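Local coordinates for protein nitrate reductase (Ulva prolifera, PDB 5YLY) that takes part in the first step of nitrate assimilation, its FAD-containing cytochrome b5 reductase domain probably passing electrons from NADH toward the reduction of nitrate, at residues G63-K68 with P141-Y147; K68-K74 with V85-T91; L196-T202 with I225-R231. Where two conformers were deposited one is given. Residues are numbered along the deposited sequence.

Interaction 1: residues G63-K68 with P141-Y147; sequences GLPTGK and PIGHFHY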
loop_
_atom_site.group_PDB
_atom_site.type_symbol
_atom_site.label_atom_id
_atom_site.label_comp_id
_atom_site.label_asym_id
_atom_site.label_seq_id
_atom_site.Cartn_x
_atom_site.Cartn_y
_atom_site.Cartn_z
ATOM N N GLY A 63 12.411 -11.481 -0.401
ATOM C CA GLY A 63 12.813 -11.199 -1.777
ATOM C C GLY A 63 11.802 -10.351 -2.515
ATOM O O GLY A 63 11.498 -10.619 -3.684
ATOM N N LEU A 64 11.271 -9.334 -1.828
ATOM C CA LEU A 64 10.284 -8.413 -2.377
ATOM C C LEU A 64 10.937 -7.038 -2.481
ATOM O O LEU A 64 11.061 -6.344 -1.460
ATOM C CB LEU A 64 9.000 -8.329 -1.488
ATOM C CG LEU A 64 7.858 -7.448 -2.068
ATOM C CD1 LEU A 64 7.337 -8.015 -3.423
ATOM C CD2 LEU A 64 6.689 -7.332 -1.068
ATOM N N PRO A 65 11.334 -6.601 -3.690
ATOM C CA PRO A 65 11.923 -5.259 -3.825
ATOM C C PRO A 65 10.905 -4.161 -3.513
ATOM O O PRO A 65 9.700 -4.342 -3.702
ATOM C CB PRO A 65 12.346 -5.207 -5.308
ATOM C CG PRO A 65 12.452 -6.635 -5.742
ATOM C CD PRO A 65 11.299 -7.292 -4.993
ATOM N N THR A 66 11.402 -3.021 -3.011
ATOM C CA THR A 66 10.550 -1.882 -2.654
ATOM C C THR A 66 9.886 -1.365 -3.916
ATOM O O THR A 66 10.584 -1.065 -4.869
ATOM C CB THR A 66 11.372 -0.779 -1.982
ATOM O OG1 THR A 66 12.112 -1.343 -0.897
ATOM C CG2 THR A 66 10.488 0.374 -1.499
ATOM N N GLY A 67 8.557 -1.236 -3.877
ATOM C CA GLY A 67 7.766 -0.807 -5.033
ATOM C C GLY A 67 6.998 -1.952 -5.678
ATOM O O GLY A 67 6.083 -1.723 -6.481
ATOM N N LYS A 68 7.332 -3.198 -5.288
ATOM C CA LYS A 68 6.702 -4.402 -5.805
ATOM C C LYS A 68 5.741 -5.065 -4.789
ATOM O O LYS A 68 5.777 -4.786 -3.578
ATOM C CB LYS A 68 7.758 -5.373 -6.337
ATOM C CG LYS A 68 8.610 -4.657 -7.417
ATOM C CD LYS A 68 9.319 -5.588 -8.354
ATOM C CE LYS A 68 10.127 -4.795 -9.363
ATOM N NZ LYS A 68 10.802 -5.702 -10.317
ATOM N N PRO A 141 8.153 -11.452 -7.180
ATOM C CA PRO A 141 7.584 -10.094 -7.106
ATOM C C PRO A 141 6.869 -9.661 -8.368
ATOM O O PRO A 141 7.191 -10.121 -9.468
ATOM C CB PRO A 141 8.804 -9.197 -6.804
ATOM C CG PRO A 141 10.029 -10.096 -6.819
ATOM C CD PRO A 141 9.613 -11.426 -7.374
ATOM N N ILE A 142 5.888 -8.791 -8.194
ATOM C CA ILE A 142 5.105 -8.231 -9.280
ATOM C C ILE A 142 5.285 -6.729 -9.274
ATOM O O ILE A 142 5.164 -6.091 -8.225
ATOM C CB ILE A 142 3.580 -8.560 -9.134
ATOM C CG1 ILE A 142 3.310 -10.053 -8.746
ATOM C CG2 ILE A 142 2.808 -8.134 -10.403
ATOM C CD1 ILE A 142 3.676 -11.150 -9.798
ATOM N N GLY A 143 5.446 -6.158 -10.465
ATOM C CA GLY A 143 5.497 -4.711 -10.537
ATOM C C GLY A 143 6.603 -4.187 -11.399
ATOM O O GLY A 143 7.606 -4.862 -11.599
ATOM N N HIS A 144 6.412 -2.970 -11.878
ATOM C CA HIS A 144 7.283 -2.261 -12.819
ATOM C C HIS A 144 8.115 -1.169 -12.134
ATOM O O HIS A 144 9.100 -0.699 -12.702
ATOM C CB HIS A 144 6.391 -1.638 -13.912
ATOM C CG HIS A 144 5.270 -0.822 -13.333
ATOM N ND1 HIS A 144 5.396 0.551 -13.149
ATOM C CD2 HIS A 144 4.081 -1.226 -12.823
ATOM C CE1 HIS A 144 4.277 0.940 -12.566
ATOM N NE2 HIS A 144 3.452 -0.094 -12.346
ATOM N N PHE A 145 7.665 -0.708 -10.965
ATOM C CA PHE A 145 8.339 0.340 -10.207
ATOM C C PHE A 145 9.221 -0.291 -9.106
ATOM O O PHE A 145 8.756 -1.127 -8.316
ATOM C CB PHE A 145 7.317 1.320 -9.599
ATOM C CG PHE A 145 7.922 2.394 -8.724
ATOM C CD1 PHE A 145 8.424 3.564 -9.277
ATOM C CD2 PHE A 145 7.950 2.252 -7.339
ATOM C CE1 PHE A 145 8.966 4.564 -8.459
ATOM C CE2 PHE A 145 8.478 3.256 -6.523
ATOM C CZ PHE A 145 9.010 4.392 -7.095
ATOM N N HIS A 146 10.473 0.158 -9.041
ATOM C CA HIS A 146 11.429 -0.355 -8.070
ATOM C C HIS A 146 12.221 0.804 -7.468
ATOM O O HIS A 146 12.993 1.443 -8.167
ATOM C CB HIS A 146 12.374 -1.357 -8.775
ATOM C CG HIS A 146 13.418 -2.013 -7.916
ATOM N ND1 HIS A 146 13.375 -1.968 -6.530
ATOM C CD2 HIS A 146 14.449 -2.804 -8.290
ATOM C CE1 HIS A 146 14.406 -2.683 -6.116
ATOM N NE2 HIS A 146 15.075 -3.210 -7.136
ATOM N N TYR A 147 12.045 1.054 -6.179
ATOM C CA TYR A 147 12.831 2.079 -5.481
ATOM C C TYR A 147 14.014 1.242 -4.986
ATOM O O TYR A 147 13.908 0.560 -3.959
ATOM C CB TYR A 147 12.006 2.671 -4.317
ATOM C CG TYR A 147 12.737 3.774 -3.580
ATOM C CD1 TYR A 147 12.801 5.066 -4.102
ATOM C CD2 TYR A 147 13.384 3.524 -2.371
ATOM C CE1 TYR A 147 13.483 6.084 -3.431
ATOM C CE2 TYR A 147 14.068 4.535 -1.692
ATOM C CZ TYR A 147 14.125 5.806 -2.234
ATOM O OH TYR A 147 14.740 6.814 -1.546
HETATM O O HOH W 1 5.528 -1.714 -9.225
#

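Interaction 2: residues K68-K74 with V85-T91; sequences KHMLIRK and VVMRAYT. With FAD (flavin-adenine dinucleotide), chain C.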
loop_
_atom_site.group_PDB
_atom_site.type_symbol
_atom_site.label_atom_id
_atom_site.label_comp_id
_atom_site.label_asym_id
_atom_site.label_seq_id
_atom_site.Cartn_x
_atom_site.Cartn_y
_atom_site.Cartn_z
ATOM N N LYS A 68 7.332 -3.198 -5.288
ATOM C CA LYS A 68 6.702 -4.402 -5.805
ATOM C C LYS A 68 5.741 -5.065 -4.789
ATOM O O LYS A 68 5.777 -4.786 -3.578
ATOM C CB LYS A 68 7.758 -5.373 -6.337
ATOM C CG LYS A 68 8.610 -4.657 -7.417
ATOM C CD LYS A 68 9.319 -5.588 -8.354
ATOM C CE LYS A 68 10.127 -4.795 -9.363
ATOM N NZ LYS A 68 10.802 -5.702 -10.317
ATOM N N HIS A 69 4.862 -5.938 -5.307
ATOM C CA HIS A 69 3.862 -6.638 -4.471
ATOM C C HIS A 69 3.835 -8.136 -4.846
ATOM O O HIS A 69 4.663 -8.596 -5.638
ATOM C CB HIS A 69 2.472 -5.977 -4.682
ATOM C CG HIS A 69 1.923 -6.092 -6.080
ATOM N ND1 HIS A 69 2.138 -5.105 -7.029
ATOM C CD2 HIS A 69 1.116 -7.045 -6.616
ATOM C CE1 HIS A 69 1.495 -5.503 -8.121
ATOM N NE2 HIS A 69 0.856 -6.660 -7.914
ATOM N N MET A 70 2.871 -8.884 -4.294
ATOM C CA MET A 70 2.744 -10.323 -4.544
ATOM C C MET A 70 1.316 -10.680 -4.907
ATOM O O MET A 70 0.394 -9.941 -4.562
ATOM C CB MET A 70 3.139 -11.122 -3.279
ATOM C CG MET A 70 2.288 -10.795 -2.072
ATOM S SD MET A 70 2.723 -11.519 -0.445
ATOM C CE MET A 70 4.459 -11.554 -0.555
ATOM N N LEU A 71 1.131 -11.825 -5.551
ATOM C CA LEU A 71 -0.210 -12.306 -5.839
ATOM C C LEU A 71 -0.427 -13.464 -4.893
ATOM O O LEU A 71 0.422 -14.356 -4.769
ATOM C CB LEU A 71 -0.335 -12.768 -7.315
ATOM C CG LEU A 71 -0.032 -11.694 -8.338
ATOM C CD1 LEU A 71 -0.105 -12.282 -9.761
ATOM C CD2 LEU A 71 -0.980 -10.514 -8.195
ATOM N N ILE A 72 -1.528 -13.431 -4.181
ATOM C CA ILE A 72 -1.820 -14.495 -3.231
ATOM C C ILE A 72 -3.058 -15.216 -3.714
ATOM O O ILE A 72 -4.022 -14.559 -4.114
ATOM C CB ILE A 72 -2.017 -13.914 -1.818
ATOM C CG1 ILE A 72 -0.699 -13.216 -1.352
ATOM C CG2 ILE A 72 -2.466 -15.003 -0.832
ATOM C CD1 ILE A 72 -0.784 -12.407 -0.208
ATOM N N ARG A 73 -3.023 -16.544 -3.674
ATOM C CA ARG A 73 -4.167 -17.317 -4.167
ATOM C C ARG A 73 -4.474 -18.528 -3.325
ATOM O O ARG A 73 -3.611 -19.018 -2.585
ATOM C CB ARG A 73 -3.972 -17.725 -5.642
ATOM C CG ARG A 73 -3.005 -18.858 -5.857
ATOM C CD ARG A 73 -2.829 -19.177 -7.336
ATOM N NE ARG A 73 -2.258 -20.503 -7.476
ATOM C CZ ARG A 73 -2.243 -21.191 -8.614
ATOM N NH1 ARG A 73 -1.735 -22.416 -8.647
ATOM N NH2 ARG A 73 -2.722 -20.653 -9.730
ATOM N N LYS A 74 -5.704 -19.052 -3.491
ATOM C CA LYS A 74 -6.119 -20.274 -2.841
ATOM C C LYS A 74 -7.210 -20.943 -3.655
ATOM O O LYS A 74 -8.102 -20.271 -4.187
ATOM C CB LYS A 74 -6.608 -20.053 -1.390
ATOM C CG LYS A 74 -6.551 -21.351 -0.573
ATOM C CD LYS A 74 -6.917 -21.187 0.884
ATOM C CE LYS A 74 -7.113 -22.531 1.581
ATOM N NZ LYS A 74 -5.903 -23.407 1.537
ATOM N N VAL A 85 -10.136 -21.291 -8.117
ATOM C CA VAL A 85 -8.884 -20.647 -7.689
ATOM C C VAL A 85 -9.179 -19.148 -7.637
ATOM O O VAL A 85 -9.670 -18.594 -8.626
ATOM C CB VAL A 85 -7.694 -20.978 -8.628
ATOM C CG1 VAL A 85 -6.397 -20.393 -8.091
ATOM C CG2 VAL A 85 -7.545 -22.479 -8.838
ATOM N N VAL A 86 -8.922 -18.497 -6.475
ATOM C CA VAL A 86 -9.187 -17.069 -6.283
ATOM C C VAL A 86 -7.847 -16.439 -5.941
ATOM O O VAL A 86 -7.130 -16.972 -5.092
ATOM C CB VAL A 86 -10.250 -16.807 -5.164
ATOM C CG1 VAL A 86 -10.606 -15.319 -5.066
ATOM C CG2 VAL A 86 -11.510 -17.651 -5.389
ATOM N N MET A 87 -7.518 -15.337 -6.617
ATOM C CA MET A 87 -6.229 -14.653 -6.498
ATOM C C MET A 87 -6.430 -13.141 -6.383
ATOM O O MET A 87 -7.279 -12.596 -7.106
ATOM C CB MET A 87 -5.425 -15.027 -7.771
ATOM C CG MET A 87 -4.097 -14.297 -8.000
ATOM S SD MET A 87 -3.719 -14.378 -9.796
ATOM C CE MET A 87 -4.597 -12.954 -10.378
ATOM N N ARG A 88 -5.620 -12.464 -5.521
ATOM C CA ARG A 88 -5.634 -11.009 -5.368
ATOM C C ARG A 88 -4.218 -10.534 -5.085
ATOM O O ARG A 88 -3.417 -11.301 -4.530
ATOM C CB ARG A 88 -6.574 -10.536 -4.234
ATOM C CG ARG A 88 -8.056 -10.867 -4.416
ATOM C CD ARG A 88 -8.738 -10.100 -5.540
ATOM N NE ARG A 88 -10.177 -10.379 -5.577
ATOM C CZ ARG A 88 -10.778 -11.302 -6.333
ATOM N NH1 ARG A 88 -10.067 -12.078 -7.144
ATOM N NH2 ARG A 88 -12.090 -11.463 -6.272
ATOM N N ALA A 89 -3.930 -9.271 -5.427
ATOM C CA ALA A 89 -2.653 -8.622 -5.151
ATOM C C ALA A 89 -2.609 -8.111 -3.704
ATOM O O ALA A 89 -3.606 -7.604 -3.217
ATOM C CB ALA A 89 -2.458 -7.446 -6.088
ATOM N N TYR A 90 -1.451 -8.225 -3.034
ATOM C CA TYR A 90 -1.244 -7.686 -1.674
ATOM C C TYR A 90 0.168 -7.169 -1.549
ATOM O O TYR A 90 1.118 -7.774 -2.077
ATOM C CB TYR A 90 -1.511 -8.714 -0.546
ATOM C CG TYR A 90 -2.960 -9.113 -0.500
ATOM C CD1 TYR A 90 -3.909 -8.306 0.139
ATOM C CD2 TYR A 90 -3.417 -10.227 -1.206
ATOM C CE1 TYR A 90 -5.269 -8.604 0.076
ATOM C CE2 TYR A 90 -4.774 -10.564 -1.220
ATOM C CZ TYR A 90 -5.698 -9.720 -0.632
ATOM O OH TYR A 90 -7.034 -10.025 -0.759
ATOM N N THR A 91 0.302 -6.062 -0.842
ATOM C CA THR A 91 1.614 -5.549 -0.467
ATOM C C THR A 91 1.699 -5.806 1.024
ATOM O O THR A 91 0.981 -5.173 1.817
ATOM C CB THR A 91 1.844 -4.086 -0.797
ATOM O OG1 THR A 91 1.710 -3.891 -2.198
ATOM C CG2 THR A 91 3.262 -3.620 -0.363
HETATM P PA FAD C . -13.846 -8.600 -4.404
HETATM O O1A FAD C . -14.656 -9.842 -4.425
HETATM O O2A FAD C . -12.771 -8.531 -5.463
HETATM O O5B FAD C . -14.865 -7.338 -4.489
HETATM C C5B FAD C . -14.559 -6.219 -5.350
HETATM C C4B FAD C . -14.753 -4.919 -4.610
HETATM O O4B FAD C . -16.091 -4.829 -4.071
HETATM C C3B FAD C . -13.855 -4.697 -3.403
HETATM O O3B FAD C . -12.535 -4.310 -3.780
HETATM C C2B FAD C . -14.611 -3.602 -2.646
HETATM O O2B FAD C . -14.279 -2.298 -3.108
HETATM C C1B FAD C . -16.082 -3.935 -2.966
HETATM N N9A FAD C . -16.823 -4.538 -1.856
HETATM C C8A FAD C . -17.249 -5.837 -1.762
HETATM N N7A FAD C . -17.864 -6.120 -0.637
HETATM C C5A FAD C . -17.832 -4.924 0.064
HETATM C C6A FAD C . -18.265 -4.568 1.359
HETATM N N6A FAD C . -18.665 -5.453 2.276
HETATM N N1A FAD C . -18.116 -3.279 1.741
HETATM C C2A FAD C . -17.527 -2.421 0.898
HETATM N N3A FAD C . -17.032 -2.655 -0.322
HETATM C C4A FAD C . -17.214 -3.933 -0.683
HETATM N N1 FAD C . -6.012 -5.107 0.112
HETATM C C2 FAD C . -5.794 -5.228 1.460
HETATM O O2 FAD C . -6.744 -5.419 2.234
HETATM N N3 FAD C . -4.485 -5.137 1.961
HETATM C C4 FAD C . -3.337 -4.920 1.203
HETATM O O4 FAD C . -2.236 -4.944 1.718
HETATM C C4X FAD C . -3.585 -4.761 -0.229
HETATM N N5 FAD C . -2.563 -4.513 -1.013
HETATM C C5X FAD C . -2.810 -4.323 -2.374
HETATM C C6 FAD C . -1.730 -4.026 -3.218
HETATM C C7 FAD C . -1.923 -3.830 -4.585
HETATM C C7M FAD C . -0.733 -3.481 -5.445
HETATM C C8 FAD C . -3.231 -3.929 -5.134
HETATM C C8M FAD C . -3.472 -3.771 -6.623
HETATM C C9 FAD C . -4.307 -4.203 -4.291
HETATM C C9A FAD C . -4.108 -4.407 -2.918
HETATM N N10 FAD C . -5.186 -4.722 -2.032
HETATM C C10 FAD C . -4.967 -4.882 -0.679
HETATM C "C1'" FAD C . -6.538 -5.029 -2.534
HETATM C "C2'" FAD C . -6.735 -6.515 -2.838
HETATM O "O2'" FAD C . -6.035 -6.885 -4.027
HETATM C "C3'" FAD C . -8.208 -6.897 -2.995
HETATM O "O3'" FAD C . -8.794 -6.140 -4.047
HETATM C "C4'" FAD C . -9.029 -6.782 -1.708
HETATM O "O4'" FAD C . -8.509 -7.697 -0.744
HETATM C "C5'" FAD C . -10.507 -7.055 -1.906
HETATM O "O5'" FAD C . -10.658 -8.284 -2.649
HETATM P P FAD C . -11.904 -9.270 -2.397
HETATM O O1P FAD C . -11.704 -10.512 -3.179
HETATM O O2P FAD C . -12.168 -9.421 -0.919
HETATM O O3P FAD C . -13.100 -8.418 -3.003
HETATM O O HOH W 2 3.638 -2.610 -3.561
#

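Interaction 3: residues L196-T202 with I225-R231; sequences LLYANQT and IHYTVDR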
loop_
_atom_site.group_PDB
_atom_site.type_symbol
_atom_site.label_atom_id
_atom_site.label_comp_id
_atom_site.label_asym_id
_atom_site.label_seq_id
_atom_site.Cartn_x
_atom_site.Cartn_y
_atom_site.Cartn_z
ATOM N N LEU A 196 2.158 12.334 1.906
ATOM C CA LEU A 196 1.087 11.381 1.656
ATOM C C LEU A 196 -0.269 12.051 1.751
ATOM O O LEU A 196 -0.545 12.794 2.711
ATOM C CB LEU A 196 1.184 10.206 2.670
ATOM C CG LEU A 196 -0.024 9.228 2.714
ATOM C CD1 LEU A 196 -0.149 8.423 1.404
ATOM C CD2 LEU A 196 0.105 8.267 3.925
ATOM N N LEU A 197 -1.132 11.743 0.777
ATOM C CA LEU A 197 -2.522 12.179 0.783
ATOM C C LEU A 197 -3.350 10.887 0.776
ATOM O O LEU A 197 -3.224 10.072 -0.134
ATOM C CB LEU A 197 -2.827 13.111 -0.395
ATOM C CG LEU A 197 -4.314 13.535 -0.582
ATOM C CD1 LEU A 197 -4.878 14.207 0.681
ATOM C CD2 LEU A 197 -4.453 14.523 -1.723
ATOM N N TYR A 198 -4.117 10.654 1.840
ATOM C CA TYR A 198 -4.822 9.375 1.970
ATOM C C TYR A 198 -6.312 9.602 2.042
ATOM O O TYR A 198 -6.795 10.221 2.997
ATOM C CB TYR A 198 -4.270 8.629 3.217
ATOM C CG TYR A 198 -4.744 7.207 3.464
ATOM C CD1 TYR A 198 -5.251 6.422 2.426
ATOM C CD2 TYR A 198 -4.639 6.627 4.734
ATOM C CE1 TYR A 198 -5.700 5.117 2.659
ATOM C CE2 TYR A 198 -5.016 5.303 4.961
ATOM C CZ TYR A 198 -5.564 4.559 3.928
ATOM O OH TYR A 198 -6.008 3.288 4.187
ATOM N N ALA A 199 -7.046 9.075 1.045
ATOM C CA ALA A 199 -8.507 9.244 0.953
ATOM C C ALA A 199 -9.261 7.972 1.328
ATOM O O ALA A 199 -8.855 6.875 0.941
ATOM C CB ALA A 199 -8.894 9.664 -0.450
ATOM N N ASN A 200 -10.357 8.109 2.094
ATOM C CA ASN A 200 -11.199 6.976 2.487
ATOM C C ASN A 200 -12.629 7.425 2.582
ATOM O O ASN A 200 -12.871 8.622 2.703
ATOM C CB ASN A 200 -10.771 6.385 3.827
ATOM C CG ASN A 200 -9.435 5.732 3.745
ATOM O OD1 ASN A 200 -9.290 4.657 3.166
ATOM N ND2 ASN A 200 -8.418 6.445 4.180
ATOM N N GLN A 201 -13.572 6.479 2.578
ATOM C CA GLN A 201 -14.986 6.849 2.669
ATOM C C GLN A 201 -15.318 7.463 4.030
ATOM O O GLN A 201 -15.917 8.540 4.100
ATOM C CB GLN A 201 -15.876 5.635 2.386
ATOM C CG GLN A 201 -16.289 5.481 0.927
ATOM C CD GLN A 201 -16.921 4.129 0.711
ATOM O OE1 GLN A 201 -16.222 3.116 0.576
ATOM N NE2 GLN A 201 -18.241 4.062 0.817
ATOM N N THR A 202 -14.918 6.785 5.111
ATOM C CA THR A 202 -15.130 7.223 6.499
ATOM C C THR A 202 -13.809 7.141 7.253
ATOM O O THR A 202 -12.893 6.427 6.836
ATOM C CB THR A 202 -16.212 6.359 7.239
ATOM O OG1 THR A 202 -15.698 5.055 7.540
ATOM C CG2 THR A 202 -17.520 6.220 6.464
ATOM N N ILE A 225 1.546 13.824 6.449
ATOM C CA ILE A 225 0.420 12.986 6.051
ATOM C C ILE A 225 -0.860 13.801 6.178
ATOM O O ILE A 225 -1.066 14.473 7.199
ATOM C CB ILE A 225 0.378 11.668 6.869
ATOM C CG1 ILE A 225 1.679 10.816 6.676
ATOM C CG2 ILE A 225 -0.865 10.827 6.500
ATOM C CD1 ILE A 225 1.931 9.863 7.721
ATOM N N HIS A 226 -1.698 13.778 5.125
ATOM C CA HIS A 226 -2.975 14.483 5.141
ATOM C C HIS A 226 -4.038 13.481 4.761
ATOM O O HIS A 226 -3.788 12.602 3.933
ATOM C CB HIS A 226 -2.985 15.660 4.176
ATOM C CG HIS A 226 -4.108 16.612 4.436
ATOM N ND1 HIS A 226 -3.968 17.600 5.390
ATOM C CD2 HIS A 226 -5.347 16.704 3.911
ATOM C CE1 HIS A 226 -5.084 18.299 5.373
ATOM N NE2 HIS A 226 -5.949 17.794 4.522
ATOM N N TYR A 227 -5.214 13.594 5.390
ATOM C CA TYR A 227 -6.330 12.679 5.173
ATOM C C TYR A 227 -7.543 13.412 4.639
ATOM O O TYR A 227 -7.734 14.599 4.921
ATOM C CB TYR A 227 -6.745 12.027 6.506
ATOM C CG TYR A 227 -5.631 11.329 7.247
ATOM C CD1 TYR A 227 -5.335 9.991 7.000
ATOM C CD2 TYR A 227 -4.913 11.983 8.248
ATOM C CE1 TYR A 227 -4.330 9.331 7.704
ATOM C CE2 TYR A 227 -3.890 11.336 8.946
ATOM C CZ TYR A 227 -3.617 10.010 8.682
ATOM O OH TYR A 227 -2.609 9.377 9.357
ATOM N N THR A 228 -8.406 12.685 3.908
ATOM C CA THR A 228 -9.729 13.154 3.506
ATOM C C THR A 228 -10.698 12.007 3.677
ATOM O O THR A 228 -10.321 10.847 3.508
ATOM C CB THR A 228 -9.810 13.828 2.124
ATOM O OG1 THR A 228 -11.086 14.485 2.025
ATOM C CG2 THR A 228 -9.651 12.842 0.957
ATOM N N VAL A 229 -11.911 12.325 4.091
ATOM C CA VAL A 229 -13.000 11.358 4.224
ATOM C C VAL A 229 -14.224 11.942 3.511
ATOM O O VAL A 229 -14.333 13.166 3.424
ATOM C CB VAL A 229 -13.280 10.896 5.684
ATOM C CG1 VAL A 229 -12.086 10.145 6.283
ATOM C CG2 VAL A 229 -13.700 12.060 6.571
ATOM N N ASP A 230 -15.089 11.086 2.930
ATOM C CA ASP A 230 -16.284 11.531 2.202
ATOM C C ASP A 230 -17.231 12.196 3.181
ATOM O O ASP A 230 -17.543 13.385 3.043
ATOM C CB ASP A 230 -16.992 10.343 1.513
ATOM C CG ASP A 230 -16.219 9.638 0.409
ATOM O OD1 ASP A 230 -15.118 10.103 0.058
ATOM O OD2 ASP A 230 -16.745 8.649 -0.139
ATOM N N ARG A 231 -17.632 11.432 4.206
ATOM C CA ARG A 231 -18.543 11.899 5.238
ATOM C C ARG A 231 -17.833 11.974 6.599
ATOM O O ARG A 231 -17.640 10.960 7.279
ATOM C CB ARG A 231 -19.874 11.109 5.276
ATOM C CG ARG A 231 -19.828 9.701 4.666
ATOM C CD ARG A 231 -19.987 8.622 5.713
ATOM N NE ARG A 231 -21.340 8.561 6.268
ATOM C CZ ARG A 231 -21.747 7.658 7.154
ATOM N NH1 ARG A 231 -20.910 6.726 7.597
ATOM N NH2 ARG A 231 -22.998 7.674 7.600
HETATM O O HOH W 3 -8.626 9.138 4.883
#

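Interaction 1: residues G63-K68 with P141-Y147
One carbonyl carries most of the polar load. T66 O accepts a hydrogen bond from Y147 N at 2.9 Å. The H146 side chain adds a weak one, from H146 ND1 to T66 O at 3.4 Å. H146 CA lies 3.4 Å from T66 O, as a CA-H...O contact. T66 sits in a type II turn from P65 to K68, closed by K68 N to P65 O at 3.1 Å. The next carbonyl, G67 O, lies 3.3 Å from F145 O. Both are acceptors, so they cannot bond each other. Water 1 serves G67 O instead: it donates to G67 O at 2.8 Å and accepts from F145 N at 2.9 Å. G67 N and K68 O are hydrogen-bonded to Q179 of helix 174-185.

G67 has a phi of 106°, and a CB there would clash with F145 O, so the site calls for glycine. Apolar contacts lie beside the bonds. P65 CB sits over the face of the H146 ring, 3.7 Å from its centroid, in a CH-pi contact. P65 CD meets P141 CG at 3.6 Å, and L64 CD1 meets P141 CB at 3.9 Å. The K68 side chain runs past the loop, with K68 CB 3.3 Å from I142 O and K68 CE 3.4 Å from G143 O. Y147 OH is hydrogen-bonded to D190. The contact joins a turn of the FAD-binding domain to the end of strand 135-142, the connection and the start of strand 145-149. Polar chemistry centres on T66 O and one water; P65, P141 and K68 pack by van der Waals contact.

Interaction 2: residues K68-K74 with V85-T91
Strands 69-75 and 85-90 form an antiparallel beta hairpin in the six-stranded antiparallel beta barrel of ferredoxin reductase-type FAD-binding domains. Two backbone hydrogen bonds join each of the hydrogen-bonded pairs M70-Y90, I72-R88 and K74-V86. Side chains alternate between the two faces. On one, L71 (m,t) puts CD2 4.0 Å from A89 CB, and R73 CB meets M87 CB at 3.7 Å. The p chi1 of R73 is followed by an extended chain leading away to a salt bridge with E137. On the other face, I72 (m,t) brings CD1 to 3.6 Å from Y90 CD2, and F123 of helix 122-129 covers both. K74 is t at chi1 and reaches T135 O.

FAD is bound along R88 to T91, with H69 nearby on the partner strand. R88 (m,m,t) reaches the FAD pyrophosphate through weak hydrogen bonds from NE and NH2, and R88 NH1 donates to M87 O at 2.8 Å. Y90 is also m; Y90 OH and FAD O4' share a hydrogen bond of 2.8 Å. FAD O2', over the Y90 ring face, donates to A89 O at 2.7 Å. H69 takes p at chi1, and FAD C7M lies over its ring face. T91 N donates to FAD N5 at 3.3 Å.

Interaction 3: residues L196-T202 with I225-R231
Four backbone hydrogen bonds hold the two strands in parallel register. H226 N donates to L196 O and Y198 N to H226 O, both at 2.9 Å. T228 N then donates to Y198 O and N200 N to T228 O, both at 3.1 Å. Water 3 braces the same region. It donates to Y198 O and T228 O and accepts from N200 ND2, each at 2.8 Å. Further along, D230 N donates to Q201 O at 2.9 Å. Weaker bonds run from D230 N to N200 O at 3.3 Å and from R231 N to Q201 O at 3.4 Å.

The strands belong to a beta-alpha-beta unit, with helix 209-218 between them in the chain. They are neighbours in the parallel sheet of the NAD-binding domain, the Rossmann-like half of this ferredoxin reductase-type fold. The axes of 196-200 and 225-229 approach to 4.8 Å, with 19° between their directions.

Side chains pack on both faces. L196 CD2 meets I225 CG2 at 3.8 Å, and the Y198 and Y227 rings meet through Y198 CD2 and Y227 CE1 at 4.0 Å. L212 of the connecting helix covers all four. Y198 OH is hydrogen-bonded to G171, and Y227 OH to E213. On the other face, L197 CD1 touches the edge of the H226 ring, and A199 CB lies 3.6 Å from T228 CG2. M247 of helix 245-251 packs on L197 and T228.

Interactions 1 and 2 lie in the FAD-binding domain and interaction 3 in the NAD-binding domain. The first two have centres about 14 Å apart and share K68. They meet where strands 69-75 and 135-142 are neighbours in one antiparallel sheet, with I142 N 2.8 Å from H69 O, a probable hydrogen bond. Along the chain, the hairpin of interaction 2 falls between the two segments of interaction 1. Interaction 3 follows both, in a separate parallel sheet. Its centre is about 25 Å from each of theirs, across the centre of the chain. The order matches a two-domain reductase: a flavin-binding half first, then a half that probably binds the nicotinamide nucleotide.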